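Local coordinates for protein putative laminarinase (Phanerochaete chrysosporium, PDB 2WNE) that probably hydrolyses internal beta-1,3 and mixed beta-1,3(4) glucosidic bonds of laminarin-like glucans, as a member of glycoside hydrolase family 16, at residues A101-D106 with S115-E120; N128-H133 with V167-A172; C96-A101 with V122-P127. The protein carries 1 engineered substitution. All blocks are in the same frame, centred on the assembly; numbering follows the deposited sequence.

Contact 1: residues A101-D106 with S115-E120; sequences AAWETD and SVDIIE. Engineered in segment 115-120: Ser115 (natural residue Glu). With GLC (alpha-D-glucopyranose), chain B; BGC (beta-D-glucopyranose), chain C; BGC (beta-D-glucopyranose), chain D.
Trp103 rests its CB 3.3 Å from the backbone O of Val116, and in one deposited conformer of Asp117 its indole lies alongside that carboxylate, planes 16° apart. With CG wedged between the backbone N and the carbonyl carbon (chi1 60°), the ring offers one face to the glucose of chain B, whose C5 sits over its centre, 3.3 Å above the plane. A broad indole suits this place because its face receives sugar C-H groups; Asn250 binds its NE1. At the ring edge lies CB of the engineered Ser115 (natural residue Glu), 4.1 Å from Trp103 CZ3. Further along, Glu120 packs its CG 3.9 Å from Ala101 CB, and its OE2 accepts from O6 of the chain B glucose at 2.7 Å. The same OE2 takes O3 of the chain C glucose and Trp99 NE1, while OE1 takes O4 of that sugar, which probably fixes the carboxylate's rotation. On the reverse face Ala102 CB meets Ile119 CD1 at 3.9 Å, and Glu104 reaches His83. Ala102 O accepts from two donors in its carbonyl plane, Ile118 N at 2.9 Å and Ile119 N at 3.0 Å: a classic beta bulge. The extra residue turns Asp117 and Glu120 to the same sugar-binding face, as in the bulged Glu-X-Asp-X-X-Glu signature of family 16, whose first glutamate is the engineered Ser115 here and which lines the glucan cleft.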
loop_
_atom_site.group_PDB
_atom_site.type_symbol
_atom_site.label_atom_id
_atom_site.label_comp_id
_atom_site.label_asym_id
_atom_site.label_seq_id
_atom_site.Cartn_x
_atom_site.Cartn_y
_atom_site.Cartn_z
ATOM N N ALA A 101 -3.105 0.418 2.579
ATOM C CA ALA A 101 -2.349 0.083 1.387
ATOM C C ALA A 101 -1.539 1.267 0.881
ATOM O O ALA A 101 -1.963 2.414 1.045
ATOM C CB ALA A 101 -3.292 -0.441 0.249
ATOM N N ALA A 102 -0.360 0.958 0.322
ATOM C CA ALA A 102 0.413 1.844 -0.561
ATOM C C ALA A 102 0.495 1.093 -1.892
ATOM O O ALA A 102 0.989 -0.035 -1.948
ATOM C CB ALA A 102 1.802 2.087 -0.029
ATOM N N TRP A 103 -0.024 1.719 -2.945
ATOM C CA TRP A 103 -0.259 1.044 -4.205
ATOM C C TRP A 103 -0.288 1.970 -5.426
ATOM O O TRP A 103 -0.200 3.182 -5.293
ATOM C CB TRP A 103 -1.529 0.180 -4.108
ATOM C CG TRP A 103 -2.842 0.902 -3.795
ATOM C CD1 TRP A 103 -3.129 1.660 -2.687
ATOM C CD2 TRP A 103 -4.036 0.870 -4.581
ATOM N NE1 TRP A 103 -4.421 2.110 -2.743
ATOM C CE2 TRP A 103 -5.008 1.638 -3.894
ATOM C CE3 TRP A 103 -4.395 0.239 -5.794
ATOM C CZ2 TRP A 103 -6.319 1.813 -4.384
ATOM C CZ3 TRP A 103 -5.727 0.398 -6.277
ATOM C CH2 TRP A 103 -6.660 1.178 -5.573
ATOM N N GLU A 104 -0.374 1.384 -6.620
ATOM C CA GLU A 104 -0.475 2.168 -7.855
ATOM C C GLU A 104 -1.617 1.618 -8.689
ATOM O O GLU A 104 -1.827 0.423 -8.690
ATOM C CB GLU A 104 0.829 2.127 -8.667
ATOM C CG GLU A 104 1.942 2.957 -8.059
ATOM C CD GLU A 104 3.201 2.983 -8.905
ATOM O OE1 GLU A 104 3.179 2.405 -10.034
ATOM O OE2 GLU A 104 4.214 3.582 -8.430
ATOM N N THR A 105 -2.338 2.503 -9.388
ATOM C CA THR A 105 -3.451 2.098 -10.252
ATOM C C THR A 105 -3.825 3.244 -11.194
ATOM O O THR A 105 -3.372 4.374 -11.017
ATOM C CB THR A 105 -4.713 1.666 -9.394
ATOM O OG1 THR A 105 -5.614 0.880 -10.172
ATOM C CG2 THR A 105 -5.452 2.861 -8.827
ATOM N N ASP A 106 -4.652 2.936 -12.197
ATOM C CA ASP A 106 -5.381 3.950 -12.945
ATOM C C ASP A 106 -6.850 3.685 -12.631
ATOM O O ASP A 106 -7.441 2.735 -13.169
ATOM C CB ASP A 106 -5.108 3.797 -14.452
ATOM C CG ASP A 106 -5.924 4.770 -15.315
ATOM O OD1 ASP A 106 -6.873 5.399 -14.797
ATOM O OD2 ASP A 106 -5.613 4.903 -16.524
ATOM N N SER A 115 -3.266 -2.744 -11.425
ATOM C CA SER A 115 -2.965 -2.217 -10.109
ATOM C C SER A 115 -1.846 -3.070 -9.473
ATOM O O SER A 115 -1.802 -4.274 -9.668
ATOM C CB SER A 115 -4.238 -2.063 -9.233
ATOM O OG SER A 115 -4.827 -3.274 -8.814
ATOM N N VAL A 116 -0.892 -2.410 -8.819
ATOM C CA VAL A 116 0.160 -3.077 -8.096
ATOM C C VAL A 116 0.157 -2.603 -6.644
ATOM O O VAL A 116 0.248 -1.397 -6.377
ATOM C CB VAL A 116 1.578 -2.910 -8.768
ATOM C CG1 VAL A 116 1.808 -1.502 -9.277
ATOM C CG2 VAL A 116 2.696 -3.319 -7.816
ATOM N N ASP A 117 0.012 -3.558 -5.719
ATOM C CA ASP A 117 0.081 -3.279 -4.286
ATOM C C ASP A 117 1.501 -3.519 -3.792
ATOM O O ASP A 117 2.065 -4.595 -4.006
ATOM C CB ASP A 117 -0.904 -4.144 -3.492
ATOM C CG ASP A 117 -2.351 -3.815 -3.801
ATOM O OD1 ASP A 117 -2.898 -2.878 -3.186
ATOM O OD2 ASP A 117 -2.935 -4.506 -4.653
ATOM N N ILE A 118 2.055 -2.503 -3.138
ATOM C CA ILE A 118 3.432 -2.525 -2.633
ATOM C C ILE A 118 3.396 -2.865 -1.131
ATOM O O ILE A 118 4.164 -3.678 -0.633
ATOM C CB ILE A 118 4.125 -1.131 -2.950
ATOM C CG1 ILE A 118 4.078 -0.874 -4.472
ATOM C CG2 ILE A 118 5.580 -1.085 -2.432
ATOM C CD1 ILE A 118 4.230 0.591 -4.940
ATOM N N ILE A 119 2.471 -2.220 -0.424
ATOM C CA ILE A 119 2.184 -2.505 0.960
ATOM C C ILE A 119 0.674 -2.753 1.068
ATOM O O ILE A 119 -0.150 -1.948 0.612
ATOM C CB ILE A 119 2.603 -1.321 1.874
ATOM C CG1 ILE A 119 4.060 -0.908 1.593
ATOM C CG2 ILE A 119 2.309 -1.644 3.392
ATOM C CD1 ILE A 119 4.473 0.460 2.218
ATOM N N GLU A 120 0.310 -3.893 1.640
ATOM C CA GLU A 120 -1.092 -4.190 1.866
ATOM C C GLU A 120 -1.231 -5.369 2.816
ATOM O O GLU A 120 -0.448 -6.325 2.773
ATOM C CB GLU A 120 -1.804 -4.530 0.556
ATOM C CG GLU A 120 -3.323 -4.339 0.623
ATOM C CD GLU A 120 -4.040 -4.955 -0.574
ATOM O OE1 GLU A 120 -3.377 -5.638 -1.392
ATOM O OE2 GLU A 120 -5.257 -4.752 -0.712
HETATM C C1 GLC B . -6.173 -3.638 -4.312
HETATM C C2 GLC B . -7.491 -3.468 -5.103
HETATM C C3 GLC B . -8.166 -2.142 -4.734
HETATM C C4 GLC B . -7.894 -1.749 -3.276
HETATM C C5 GLC B . -6.393 -1.490 -3.104
HETATM C C6 GLC B . -5.948 -1.084 -1.699
HETATM O O1 GLC B . -5.214 -4.297 -5.105
HETATM O O2 GLC B . -7.363 -3.658 -6.504
HETATM O O3 GLC B . -9.543 -2.276 -4.924
HETATM O O4 GLC B . -8.575 -0.545 -2.982
HETATM O O5 GLC B . -5.584 -2.549 -3.586
HETATM O O6 GLC B . -6.113 -2.168 -0.782
HETATM C C2 BGC C . -8.416 -7.140 -2.366
HETATM C C3 BGC C . -7.082 -6.700 -2.963
HETATM C C4 BGC C . -5.888 -7.545 -2.518
HETATM C C5 BGC C . -6.219 -9.028 -2.655
HETATM C C6 BGC C . -5.110 -9.894 -2.052
HETATM C C1 BGC C . -8.603 -8.640 -2.524
HETATM O O2 BGC C . -9.461 -6.472 -3.027
HETATM O O3 BGC C . -6.846 -5.369 -2.614
HETATM O O4 BGC C . -4.745 -7.214 -3.280
HETATM O O5 BGC C . -7.459 -9.307 -2.003
HETATM O O6 BGC C . -5.440 -11.257 -2.236
HETATM C C2 BGC D . -11.453 -2.143 -6.296
HETATM C C3 BGC D . -12.074 -1.636 -7.607
HETATM C C4 BGC D . -11.660 -0.201 -7.945
HETATM C C5 BGC D . -10.141 -0.021 -7.791
HETATM C C6 BGC D . -9.647 1.407 -8.074
HETATM C C1 BGC D . -9.963 -1.840 -6.233
HETATM O O2 BGC D . -11.688 -3.523 -6.090
HETATM O O3 BGC D . -13.469 -1.605 -7.467
HETATM O O4 BGC D . -12.115 0.079 -9.253
HETATM O O5 BGC D . -9.745 -0.456 -6.489
HETATM O O6 BGC D . -10.129 2.355 -7.141
#

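Contact 2: residues N128-H133 with V167-A172; sequences NAMTLH and VQAPTA. With BGC (beta-D-glucopyranose), chain C; GLC (alpha-D-glucopyranose), chain B.
In the sheet that carries the glucan cleft of the family 16 jelly roll, strand 129-133 pairs antiparallel with strand 165-168, and Met130 and Val167 form the hydrogen-bonded pair. Met130 N gives to Val167 O at 2.9 Å, nearly straight at 172°, and Val167 N returns a bond to Met130 O. One step on, past the strand end, Ala169 N still reaches Asn128 O at 2.8 Å. The Met130 side chain bends at chi2 (134°) and chi3 (-61°), which curls CE back to 3.8 Å from Ala169 CB; a flexible thioether can fold into such a corner, and the small alanine admits it. On the sugar side of the sheet Ala129 CB meets Gln168 OE1 at 3.6 Å. Farther along strand 129-133, His133 donates from NE2 to O4 of the chain C glucose at 2.8 Å, with the oxygen near the ring plane, while O2 of the chain B glucose stands off-centre over one face. Replacing this imidazole by an alanine is likely to leave O4 with Glu120 OE1 but no NE2 donor, and the sugar less firmly placed. Asn128 is clamped to the next strand, its side-chain ND2 giving to Ile118 O and OD1 accepting from Glu120 N. Away from the sugars, Met130 and Leu132 pack as hydrophobic core on strands 196-202 and 229-231 of the other sheet, and Val167 on 229-231.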
loop_
_atom_site.group_PDB
_atom_site.type_symbol
_atom_site.label_atom_id
_atom_site.label_comp_id
_atom_site.label_asym_id
_atom_site.label_seq_id
_atom_site.Cartn_x
_atom_site.Cartn_y
_atom_site.Cartn_z
ATOM N N ASN A 128 3.571 -8.860 4.856
ATOM C CA ASN A 128 3.101 -8.039 3.751
ATOM C C ASN A 128 2.781 -8.890 2.512
ATOM O O ASN A 128 3.462 -9.907 2.242
ATOM C CB ASN A 128 4.180 -7.025 3.384
ATOM C CG ASN A 128 3.668 -5.924 2.451
ATOM O OD1 ASN A 128 2.699 -5.261 2.762
ATOM N ND2 ASN A 128 4.338 -5.730 1.310
ATOM N N ALA A 129 1.756 -8.460 1.778
ATOM C CA ALA A 129 1.424 -8.992 0.455
ATOM C C ALA A 129 1.677 -7.922 -0.623
ATOM O O ALA A 129 1.321 -6.722 -0.458
ATOM C CB ALA A 129 -0.053 -9.512 0.414
ATOM N N MET A 130 2.351 -8.363 -1.689
ATOM C CA MET A 130 2.591 -7.598 -2.921
ATOM C C MET A 130 1.848 -8.306 -4.065
ATOM O O MET A 130 2.114 -9.475 -4.350
ATOM C CB MET A 130 4.107 -7.477 -3.188
ATOM C CG MET A 130 4.785 -6.666 -2.103
ATOM S SD MET A 130 6.321 -7.306 -1.393
ATOM C CE MET A 130 5.811 -8.901 -0.677
ATOM N N THR A 131 0.895 -7.599 -4.683
ATOM C CA THR A 131 -0.115 -8.198 -5.561
ATOM C C THR A 131 -0.395 -7.335 -6.787
ATOM O O THR A 131 -0.482 -6.103 -6.690
ATOM C CB THR A 131 -1.472 -8.441 -4.797
ATOM O OG1 THR A 131 -1.195 -8.965 -3.502
ATOM C CG2 THR A 131 -2.405 -9.442 -5.563
ATOM N N LEU A 132 -0.524 -7.996 -7.938
ATOM C CA LEU A 132 -1.001 -7.341 -9.164
ATOM C C LEU A 132 -2.430 -7.769 -9.416
ATOM O O LEU A 132 -2.789 -8.931 -9.163
ATOM C CB LEU A 132 -0.176 -7.725 -10.396
ATOM C CG LEU A 132 1.355 -7.690 -10.408
ATOM C CD1 LEU A 132 1.834 -7.945 -11.853
ATOM C CD2 LEU A 132 1.871 -6.368 -9.859
ATOM N N HIS A 133 -3.248 -6.820 -9.880
ATOM C CA HIS A 133 -4.569 -7.130 -10.424
ATOM C C HIS A 133 -4.615 -6.644 -11.851
ATOM O O HIS A 133 -4.290 -5.471 -12.128
ATOM C CB HIS A 133 -5.670 -6.446 -9.596
ATOM C CG HIS A 133 -5.711 -6.899 -8.172
ATOM N ND1 HIS A 133 -6.681 -7.752 -7.692
ATOM C CD2 HIS A 133 -4.891 -6.631 -7.129
ATOM C CE1 HIS A 133 -6.458 -7.986 -6.409
ATOM N NE2 HIS A 133 -5.383 -7.312 -6.043
ATOM N N VAL A 167 2.438 -12.166 -3.795
ATOM C CA VAL A 167 3.630 -12.700 -3.129
ATOM C C VAL A 167 3.604 -12.255 -1.654
ATOM O O VAL A 167 3.292 -11.086 -1.332
ATOM C CB VAL A 167 4.943 -12.206 -3.821
ATOM C CG1 VAL A 167 6.207 -12.736 -3.119
ATOM C CG2 VAL A 167 4.938 -12.553 -5.334
ATOM N N GLN A 168 3.921 -13.199 -0.774
ATOM C CA GLN A 168 4.073 -12.925 0.651
ATOM C C GLN A 168 5.542 -12.590 0.976
ATOM O O GLN A 168 6.466 -13.323 0.586
ATOM C CB GLN A 168 3.589 -14.147 1.465
ATOM C CG GLN A 168 2.092 -14.549 1.255
ATOM C CD GLN A 168 1.130 -13.645 2.022
ATOM O OE1 GLN A 168 0.306 -12.940 1.418
ATOM N NE2 GLN A 168 1.248 -13.636 3.363
ATOM N N ALA A 169 5.766 -11.481 1.683
ATOM C CA ALA A 169 7.129 -11.122 2.135
ATOM C C ALA A 169 7.648 -12.174 3.126
ATOM O O ALA A 169 6.867 -12.717 3.904
ATOM C CB ALA A 169 7.164 -9.733 2.749
ATOM N N PRO A 170 8.962 -12.495 3.078
ATOM C CA PRO A 170 9.470 -13.535 3.973
ATOM C C PRO A 170 9.527 -13.225 5.493
ATOM O O PRO A 170 9.623 -14.163 6.279
ATOM C CB PRO A 170 10.878 -13.820 3.409
ATOM C CG PRO A 170 11.288 -12.563 2.770
ATOM C CD PRO A 170 10.015 -12.030 2.150
ATOM N N THR A 171 9.491 -11.967 5.913
ATOM C CA THR A 171 9.629 -11.665 7.360
ATOM C C THR A 171 8.377 -10.991 7.914
ATOM O O THR A 171 7.650 -10.288 7.192
ATOM C CB THR A 171 10.875 -10.772 7.692
ATOM O OG1 THR A 171 10.727 -9.481 7.087
ATOM C CG2 THR A 171 12.193 -11.427 7.214
ATOM N N ALA A 172 8.125 -11.218 9.197
ATOM C CA ALA A 172 6.988 -10.627 9.880
ATOM C C ALA A 172 7.100 -9.091 9.959
ATOM O O ALA A 172 6.096 -8.402 9.869
ATOM C CB ALA A 172 6.838 -11.238 11.272
HETATM C C2 BGC C . -8.416 -7.140 -2.366
HETATM C C3 BGC C . -7.082 -6.700 -2.963
HETATM C C4 BGC C . -5.888 -7.545 -2.518
HETATM C C5 BGC C . -6.219 -9.028 -2.655
HETATM C C6 BGC C . -5.110 -9.894 -2.052
HETATM C C1 BGC C . -8.603 -8.640 -2.524
HETATM O O2 BGC C . -9.461 -6.472 -3.027
HETATM O O3 BGC C . -6.846 -5.369 -2.614
HETATM O O4 BGC C . -4.745 -7.214 -3.280
HETATM O O5 BGC C . -7.459 -9.307 -2.003
HETATM O O6 BGC C . -5.440 -11.257 -2.236
HETATM C C1 GLC B . -6.173 -3.638 -4.312
HETATM C C2 GLC B . -7.491 -3.468 -5.103
HETATM C C3 GLC B . -8.166 -2.142 -4.734
HETATM C C4 GLC B . -7.894 -1.749 -3.276
HETATM C C5 GLC B . -6.393 -1.490 -3.104
HETATM C C6 GLC B . -5.948 -1.084 -1.699
HETATM O O1 GLC B . -5.214 -4.297 -5.105
HETATM O O2 GLC B . -7.363 -3.658 -6.504
HETATM O O3 GLC B . -9.543 -2.276 -4.924
HETATM O O4 GLC B . -8.575 -0.545 -2.982
HETATM O O5 GLC B . -5.584 -2.549 -3.586
HETATM O O6 GLC B . -6.113 -2.168 -0.782
#

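Contact 3: residues C96-A101 with V122-P127; sequences CGTWPA and VNDQSP. With GLC (alpha-D-glucopyranose), chain B; BGC (beta-D-glucopyranose), chain C.
Two direct hydrogen bonds fasten Asn123 to segment 96-101, at Gly97 and Thr98. Its backbone N gives to Thr98 O at 2.9 Å, in the carbonyl plane and fairly straight, and its OD1 accepts from Gly97 N at 2.7 Å, though the N-H points well off line (134°). CG of Asn123 lies beside its own backbone N (chi1 -58°), which carries the amide across to Gly97; the other end, ND2, is held by Ala258 O. Alongside these, Val122 CA makes a C-H contact to Thr98 O at 3.4 Å. Gly97 fits a positive-phi conformation in which a CB would be jammed against the preceding carbonyl oxygen.

Residues 122-125 form a type I' beta turn in the loop joining strands 115-120 and 129-133. Asn123 and Asp124 occupy its two central positions, both with positive phi, a conformation that asparagine and aspartate tolerate better than most residues. Gln125 N closes the turn on Val122 O, and Gln125 NE2 adds a bond to Asn123 O at 3.1 Å, with the oxygen almost in its amide plane.

One water bridges the segments, giving to Thr98 OG1 at 2.9 Å and accepting from Asp124 N at 3.1 Å. Asp124 OD1 meanwhile binds Gly95 N, and Thr98 OG1 is also hydrogen-bonded to Gly95 O.

The apolar part is a CH-pi contact: Val122 CG1 stands 3.9 Å from the centroid of the five-membered ring of Trp99, 20° off the normal. The branched valine presses on this face, and Trp257 meets the indole edge-to-face. The indole edge faces the sugars, with NE1 hydrogen-bonded to Glu120 OE2 and O3 of the chain C glucose near the ring plane, while helices 255-258 and 261-266 pack against Val122 and Asn123.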
loop_
_atom_site.group_PDB
_atom_site.type_symbol
_atom_site.label_atom_id
_atom_site.label_comp_id
_atom_site.label_asym_id
_atom_site.label_seq_id
_atom_site.Cartn_x
_atom_site.Cartn_y
_atom_site.Cartn_z
ATOM N N CYS A 96 -7.400 -4.165 14.691
ATOM C CA CYS A 96 -8.344 -5.116 14.131
ATOM C C CYS A 96 -9.249 -4.317 13.222
ATOM O O CYS A 96 -9.704 -3.237 13.595
ATOM C CB CYS A 96 -9.177 -5.773 15.246
ATOM S SG CYS A 96 -8.374 -7.244 15.950
ATOM N N GLY A 97 -9.521 -4.840 12.035
ATOM C CA GLY A 97 -10.393 -4.154 11.108
ATOM C C GLY A 97 -9.643 -3.280 10.099
ATOM O O GLY A 97 -10.213 -2.955 9.042
ATOM N N THR A 98 -8.389 -2.911 10.400
ATOM C CA THR A 98 -7.633 -2.016 9.498
ATOM C C THR A 98 -7.230 -2.696 8.190
ATOM O O THR A 98 -6.864 -3.898 8.158
ATOM C CB THR A 98 -6.338 -1.412 10.120
ATOM O OG1 THR A 98 -5.421 -2.464 10.428
ATOM C CG2 THR A 98 -6.652 -0.571 11.367
ATOM N N TRP A 99 -7.299 -1.915 7.117
ATOM C CA TRP A 99 -6.891 -2.392 5.797
ATOM C C TRP A 99 -6.160 -1.246 5.093
ATOM O O TRP A 99 -6.751 -0.513 4.307
ATOM C CB TRP A 99 -8.095 -2.956 5.030
ATOM C CG TRP A 99 -7.853 -3.417 3.609
ATOM C CD1 TRP A 99 -6.642 -3.553 2.956
ATOM C CD2 TRP A 99 -8.863 -3.802 2.663
ATOM N NE1 TRP A 99 -6.850 -3.997 1.667
ATOM C CE2 TRP A 99 -8.201 -4.148 1.457
ATOM C CE3 TRP A 99 -10.268 -3.877 2.710
ATOM C CZ2 TRP A 99 -8.904 -4.566 0.308
ATOM C CZ3 TRP A 99 -10.964 -4.309 1.567
ATOM C CH2 TRP A 99 -10.283 -4.633 0.388
ATOM N N PRO A 100 -4.848 -1.084 5.404
ATOM C CA PRO A 100 -4.044 -0.028 4.776
ATOM C C PRO A 100 -3.393 -0.508 3.491
ATOM O O PRO A 100 -3.134 -1.699 3.350
ATOM C CB PRO A 100 -2.961 0.249 5.812
ATOM C CG PRO A 100 -2.785 -1.105 6.580
ATOM C CD PRO A 100 -4.067 -1.906 6.363
ATOM N N ALA A 101 -3.105 0.418 2.579
ATOM C CA ALA A 101 -2.349 0.083 1.387
ATOM C C ALA A 101 -1.539 1.267 0.881
ATOM O O ALA A 101 -1.963 2.414 1.045
ATOM C CB ALA A 101 -3.292 -0.441 0.249
ATOM N N VAL A 122 -4.402 -6.942 6.070
ATOM C CA VAL A 122 -5.644 -6.748 6.826
ATOM C C VAL A 122 -5.474 -7.229 8.261
ATOM O O VAL A 122 -4.734 -8.191 8.505
ATOM C CB VAL A 122 -6.854 -7.487 6.172
ATOM C CG1 VAL A 122 -7.220 -6.820 4.825
ATOM C CG2 VAL A 122 -6.570 -9.032 5.997
ATOM N N ASN A 123 -6.138 -6.547 9.205
ATOM C CA ASN A 123 -6.332 -7.094 10.557
ATOM C C ASN A 123 -5.025 -7.504 11.238
ATOM O O ASN A 123 -4.974 -8.516 11.939
ATOM C CB ASN A 123 -7.329 -8.300 10.491
ATOM C CG ASN A 123 -8.679 -7.895 9.906
ATOM O OD1 ASN A 123 -9.186 -6.794 10.210
ATOM N ND2 ASN A 123 -9.259 -8.748 9.047
ATOM N N ASP A 124 -3.964 -6.715 11.002
ATOM C CA ASP A 124 -2.651 -6.911 11.623
ATOM C C ASP A 124 -1.954 -8.201 11.257
ATOM O O ASP A 124 -0.968 -8.587 11.901
ATOM C CB ASP A 124 -2.728 -6.766 13.156
ATOM C CG ASP A 124 -3.209 -5.395 13.584
ATOM O OD1 ASP A 124 -2.889 -4.405 12.880
ATOM O OD2 ASP A 124 -3.885 -5.304 14.640
ATOM N N GLN A 125 -2.432 -8.862 10.211
ATOM C CA GLN A 125 -1.835 -10.147 9.831
ATOM C C GLN A 125 -0.592 -10.010 8.940
ATOM O O GLN A 125 -0.704 -9.825 7.726
ATOM C CB GLN A 125 -2.882 -11.083 9.176
ATOM C CG GLN A 125 -4.054 -11.432 10.107
ATOM C CD GLN A 125 -3.594 -12.053 11.443
ATOM O OE1 GLN A 125 -3.162 -13.211 11.474
ATOM N NE2 GLN A 125 -3.683 -11.276 12.548
ATOM N N SER A 126 0.586 -10.108 9.547
ATOM C CA SER A 126 1.839 -10.228 8.788
ATOM C C SER A 126 1.892 -11.597 8.129
ATOM O O SER A 126 1.271 -12.539 8.630
ATOM C CB SER A 126 3.072 -10.133 9.702
ATOM O OG SER A 126 3.141 -8.882 10.295
ATOM N N PRO A 127 2.698 -11.732 7.059
ATOM C CA PRO A 127 3.543 -10.678 6.476
ATOM C C PRO A 127 2.826 -9.804 5.424
ATOM O O PRO A 127 1.627 -9.996 5.121
ATOM C CB PRO A 127 4.654 -11.493 5.820
ATOM C CG PRO A 127 3.881 -12.728 5.267
ATOM C CD PRO A 127 2.846 -13.021 6.340
HETATM C C1 GLC B . -6.173 -3.638 -4.312
HETATM C C2 GLC B . -7.491 -3.468 -5.103
HETATM C C3 GLC B . -8.166 -2.142 -4.734
HETATM C C4 GLC B . -7.894 -1.749 -3.276
HETATM C C5 GLC B . -6.393 -1.490 -3.104
HETATM C C6 GLC B . -5.948 -1.084 -1.699
HETATM O O1 GLC B . -5.214 -4.297 -5.105
HETATM O O2 GLC B . -7.363 -3.658 -6.504
HETATM O O3 GLC B . -9.543 -2.276 -4.924
HETATM O O4 GLC B . -8.575 -0.545 -2.982
HETATM O O5 GLC B . -5.584 -2.549 -3.586
HETATM O O6 GLC B . -6.113 -2.168 -0.782
HETATM C C2 BGC C . -8.416 -7.140 -2.366
HETATM C C3 BGC C . -7.082 -6.700 -2.963
HETATM C C4 BGC C . -5.888 -7.545 -2.518
HETATM C C5 BGC C . -6.219 -9.028 -2.655
HETATM C C6 BGC C . -5.110 -9.894 -2.052
HETATM C C1 BGC C . -8.603 -8.640 -2.524
HETATM O O2 BGC C . -9.461 -6.472 -3.027
HETATM O O3 BGC C . -6.846 -5.369 -2.614
HETATM O O4 BGC C . -4.745 -7.214 -3.280
HETATM O O5 BGC C . -7.459 -9.307 -2.003
HETATM O O6 BGC C . -5.440 -11.257 -2.236
HETATM O O HOH W 1 -3.642 -4.310 9.134
#

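Contacts 1, 2 and 3 all reach the same sheet and border the same sugars, the glucoses of chains B and C; their centres lie about 11 Å (1 to 2), 14 Å (1 to 3) and 12 Å (2 to 3) apart. Contact 1 is nested within the loop closed by contact 3, shares Ala101 with it, and is tied to it where Trp99 NE1 meets Glu120 OE2 at 3.0 Å. Strand 115-120 runs next to strand 129-133, so contact 2 continues the sheet, with Asp117 N 2.8 Å from Thr131 O. Contacts 2 and 3 meet away from the sugars, Ser126 OG lying 3.0 Å from Ala172 O. Trp103, Glu120, His133 and Trp99 thus line neighbouring parts of one glucan cleft.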